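Local structure of 2-hydroxyethylphosphonate dioxygenase (Streptomyces viridochromogenes, 4YAR) at residues H353-Y358 with T388-R393. The protein catalyses the iron(II)-dependent oxidation of 2-hydroxyethylphosphonate by O2 to hydroxymethylphosphonate and formate in the biosynthesis of the antibiotic phosphinothricin tripeptide. The protein carries 1 engineered substitution. Sequence-based numbering, arbitrary orientation.
Sequences HAENHY and TGPFVR
N356 and T388 face each other as an antiparallel hydrogen-bonded pair, and their backbones carry the close part of the contact. The N of T388 donates to the O of N356 at 2.8 Å, and the N of N356 returns a longer bond to the O of T388. The same T388 O also receives a CA-H...O contact from E355, 3.3 Å from its CA. On the face that carries the side chains of N356 and T388, the T388 hydroxyl lies between its own backbone N and carbonyl carbon (chi1 62°), which sets OG1 3.1 Å from CB of N356. CG2, the other branch, reaches the edge of the Y358 ring at CE2.

Past T388 no direct hydrogen bond links 353-358 with 388-393, although the backbone of F391 bonds to that of D352, and a water takes over. It is hydrogen-bonded to O of A354 and O of G389, each at 2.7 Å, and to OG1 of T388. P390 lays CB and CG against the backbone of A354, while its CD lies 4.0 Å from CG of E355; the two side chains run side by side, and OE1 of E355 is held by W387. At the exposed end F391 offers a ring face to H353, whose CA sits 3.9 Å from the ring centroid in a CH-pi contact, with CB 3.5 Å from CZ. ND1 of H353 bonds to O of L411.

The arrangement is that of neighbouring antiparallel strands, 355-362 and 385-388, parting where strand 385-388 ends, within the seven-stranded antiparallel sheet, and runs into a type II beta turn from G389 to V392.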
ATOM      1  N   HIS A 353       1.325  10.114   6.503  1.00 19.19           N
ATOM      2  CA  HIS A 353       1.334   8.982   7.477  1.00 18.98           C
ATOM      3  C   HIS A 353       1.812   7.592   6.981  1.00 18.01           C
ATOM      4  O   HIS A 353       1.710   6.579   7.703  1.00 17.68           O
ATOM      5  CB  HIS A 353       0.003   8.894   8.156  1.00 18.37           C
ATOM      6  CG  HIS A 353      -1.100   8.398   7.287  1.00 19.38           C
ATOM      7  ND1 HIS A 353      -1.227   7.065   6.962  1.00 18.93           N
ATOM      8  CD2 HIS A 353      -2.186   9.027   6.765  1.00 17.27           C
ATOM      9  CE1 HIS A 353      -2.315   6.903   6.239  1.00 20.59           C
ATOM     10  NE2 HIS A 353      -2.940   8.055   6.149  1.00 18.18           N
ATOM     11  N   ALA A 354       2.264   7.552   5.727  1.00 16.71           N
ATOM     12  CA  ALA A 354       2.904   6.415   5.162  1.00 17.96           C
ATOM     13  C   ALA A 354       3.851   6.879   4.012  1.00 18.50           C
ATOM     14  O   ALA A 354       4.162   8.026   3.908  1.00 18.96           O
ATOM     15  CB  ALA A 354       1.838   5.428   4.683  1.00 16.59           C
ATOM     16  N   GLU A 355       4.290   5.951   3.168  1.00 19.52           N
ATOM     17  CA  GLU A 355       5.284   6.203   2.135  1.00 20.07           C
ATOM     18  C   GLU A 355       4.726   7.013   0.959  1.00 17.56           C
ATOM     19  O   GLU A 355       3.546   6.959   0.596  1.00 15.93           O
ATOM     20  CB  GLU A 355       5.846   4.890   1.603  1.00 23.71           C
ATOM     21  CG  GLU A 355       6.515   3.992   2.627  1.00 28.44           C
ATOM     22  CD  GLU A 355       7.076   2.704   2.035  1.00 30.54           C
ATOM     23  OE1 GLU A 355       7.246   2.574   0.813  1.00 25.39           O
ATOM     24  OE2 GLU A 355       7.408   1.844   2.850  1.00 44.69           O
ATOM     25  N   ASN A 356       5.610   7.787   0.362  1.00 16.58           N
ATOM     26  CA  ASN A 356       5.346   8.472  -0.900  1.00 17.06           C
ATOM     27  C   ASN A 356       6.380   8.079  -1.957  1.00 15.69           C
ATOM     28  O   ASN A 356       7.618   7.930  -1.639  1.00 16.44           O
ATOM     29  CB  ASN A 356       5.486  10.016  -0.764  1.00 18.40           C
ATOM     30  CG  ASN A 356       4.448  10.671   0.153  1.00 21.96           C
ATOM     31  OD1 ASN A 356       3.296  10.324   0.182  1.00 25.01           O
ATOM     32  ND2 ASN A 356       4.899  11.708   0.895  1.00 23.97           N
ATOM     33  N   HIS A 357       5.934   8.052  -3.221  1.00 15.11           N
ATOM     34  CA  HIS A 357       6.816   7.964  -4.336  1.00 14.85           C
ATOM     35  C   HIS A 357       6.518   9.092  -5.276  1.00 15.65           C
ATOM     36  O   HIS A 357       5.274   9.359  -5.571  1.00 15.07           O
ATOM     37  CB  HIS A 357       6.634   6.622  -5.106  1.00 15.91           C
ATOM     38  CG  HIS A 357       6.931   5.400  -4.310  1.00 15.06           C
ATOM     39  ND1 HIS A 357       8.116   4.706  -4.446  1.00 17.70           N
ATOM     40  CD2 HIS A 357       6.204   4.706  -3.424  1.00 16.01           C
ATOM     41  CE1 HIS A 357       8.071   3.622  -3.714  1.00 15.21           C
ATOM     42  NE2 HIS A 357       6.952   3.621  -3.058  1.00 17.35           N
ATOM     43  N   TYR A 358       7.545   9.880  -5.621  1.00 14.05           N
ATOM     44  CA  TYR A 358       7.314  11.033  -6.447  1.00 14.47           C
ATOM     45  C   TYR A 358       8.038  10.906  -7.783  1.00 15.29           C
ATOM     46  O   TYR A 358       9.186  10.437  -7.813  1.00 16.16           O
ATOM     47  CB  TYR A 358       7.891  12.331  -5.804  1.00 14.77           C
ATOM     48  CG  TYR A 358       7.178  12.874  -4.587  1.00 14.98           C
ATOM     49  CD1 TYR A 358       6.028  13.626  -4.699  1.00 14.64           C
ATOM     50  CD2 TYR A 358       7.652  12.606  -3.329  1.00 14.70           C
ATOM     51  CE1 TYR A 358       5.423  14.158  -3.607  1.00 15.07           C
ATOM     52  CE2 TYR A 358       7.051  13.115  -2.211  1.00 16.68           C
ATOM     53  CZ  TYR A 358       5.916  13.902  -2.344  1.00 16.79           C
ATOM     54  OH  TYR A 358       5.279  14.423  -1.243  1.00 18.67           O
ATOM     55  N   THR A 388       9.773   8.821  -0.079  1.00 16.39           N
ATOM     56  CA  THR A 388       9.861   9.324   1.305  1.00 15.07           C
ATOM     57  C   THR A 388       9.299   8.269   2.252  1.00 15.68           C
ATOM     58  O   THR A 388       8.251   7.719   1.924  1.00 15.75           O
ATOM     59  CB  THR A 388       9.166  10.652   1.484  1.00 15.96           C
ATOM     60  OG1 THR A 388       7.790  10.566   1.212  1.00 16.08           O
ATOM     61  CG2 THR A 388       9.755  11.743   0.475  1.00 16.71           C
ATOM     62  N   GLY A 389       9.986   7.988   3.381  1.00 14.39           N
ATOM     63  CA  GLY A 389       9.488   7.092   4.418  1.00 15.32           C
ATOM     64  C   GLY A 389       8.285   7.741   5.127  1.00 16.37           C
ATOM     65  O   GLY A 389       8.012   8.935   4.952  1.00 17.72           O
ATOM     66  N   PRO A 390       7.550   6.963   5.917  1.00 17.13           N
ATOM     67  CA  PRO A 390       6.410   7.489   6.677  1.00 15.60           C
ATOM     68  C   PRO A 390       6.878   8.593   7.632  1.00 16.80           C
ATOM     69  O   PRO A 390       7.931   8.461   8.252  1.00 16.66           O
ATOM     70  CB  PRO A 390       5.933   6.277   7.464  1.00 16.12           C
ATOM     71  CG  PRO A 390       6.376   5.117   6.631  1.00 18.22           C
ATOM     72  CD  PRO A 390       7.724   5.495   6.130  1.00 16.75           C
ATOM     73  N   PHE A 391       6.079   9.636   7.743  1.00 16.74           N
ATOM     74  CA  PHE A 391       6.327  10.751   8.645  1.00 16.79           C
ATOM     75  C   PHE A 391       7.622  11.527   8.398  1.00 18.58           C
ATOM     76  O   PHE A 391       8.092  12.232   9.296  1.00 17.49           O
ATOM     77  CB  PHE A 391       6.162  10.289  10.088  1.00 16.59           C
ATOM     78  CG  PHE A 391       4.744   9.975  10.424  1.00 16.76           C
ATOM     79  CD1 PHE A 391       3.830  10.991  10.595  1.00 18.22           C
ATOM     80  CD2 PHE A 391       4.282   8.660  10.492  1.00 17.71           C
ATOM     81  CE1 PHE A 391       2.524  10.734  10.890  1.00 19.66           C
ATOM     82  CE2 PHE A 391       2.971   8.392  10.749  1.00 18.38           C
ATOM     83  CZ  PHE A 391       2.071   9.424  10.984  1.00 18.45           C
ATOM     84  N   VAL A 392       8.234  11.394   7.186  1.00 17.28           N
ATOM     85  CA  VAL A 392       9.393  12.178   6.854  1.00 17.78           C
ATOM     86  C   VAL A 392       8.917  13.544   6.379  1.00 16.35           C
ATOM     87  O   VAL A 392       8.262  13.658   5.384  1.00 18.21           O
ATOM     88  CB  VAL A 392      10.235  11.478   5.780  1.00 18.14           C
ATOM     89  CG1 VAL A 392      11.299  12.378   5.218  1.00 20.72           C
ATOM     90  CG2 VAL A 392      10.708  10.170   6.315  1.00 17.55           C
ATOM     91  N   ARG A 393       9.383  14.592   7.060  1.00 18.96           N
ATOM     92  CA  ARG A 393       8.934  15.946   6.746  1.00 24.28           C
ATOM     93  C   ARG A 393       9.803  16.440   5.573  1.00 17.42           C
ATOM     94  O   ARG A 393      10.994  16.261   5.533  1.00 20.19           O
ATOM     95  CB  ARG A 393       9.012  16.860   7.992  1.00 27.90           C
ATOM     96  CG  ARG A 393       8.679  18.339   7.831  1.00 33.38           C
ATOM     97  CD  ARG A 393       9.409  19.130   8.930  1.00 39.94           C
ATOM     98  NE  ARG A 393       8.646  19.152  10.172  1.00 40.90           N
ATOM     99  CZ  ARG A 393       9.162  19.363  11.396  1.00 53.33           C
ATOM    100  NH1 ARG A 393      10.480  19.564  11.588  1.00 53.63           N
ATOM    101  NH2 ARG A 393       8.356  19.362  12.464  1.00 48.88           N
TER
HETATM  102  O   HOH W   1       6.068   9.883   3.367  1.00 16.18           O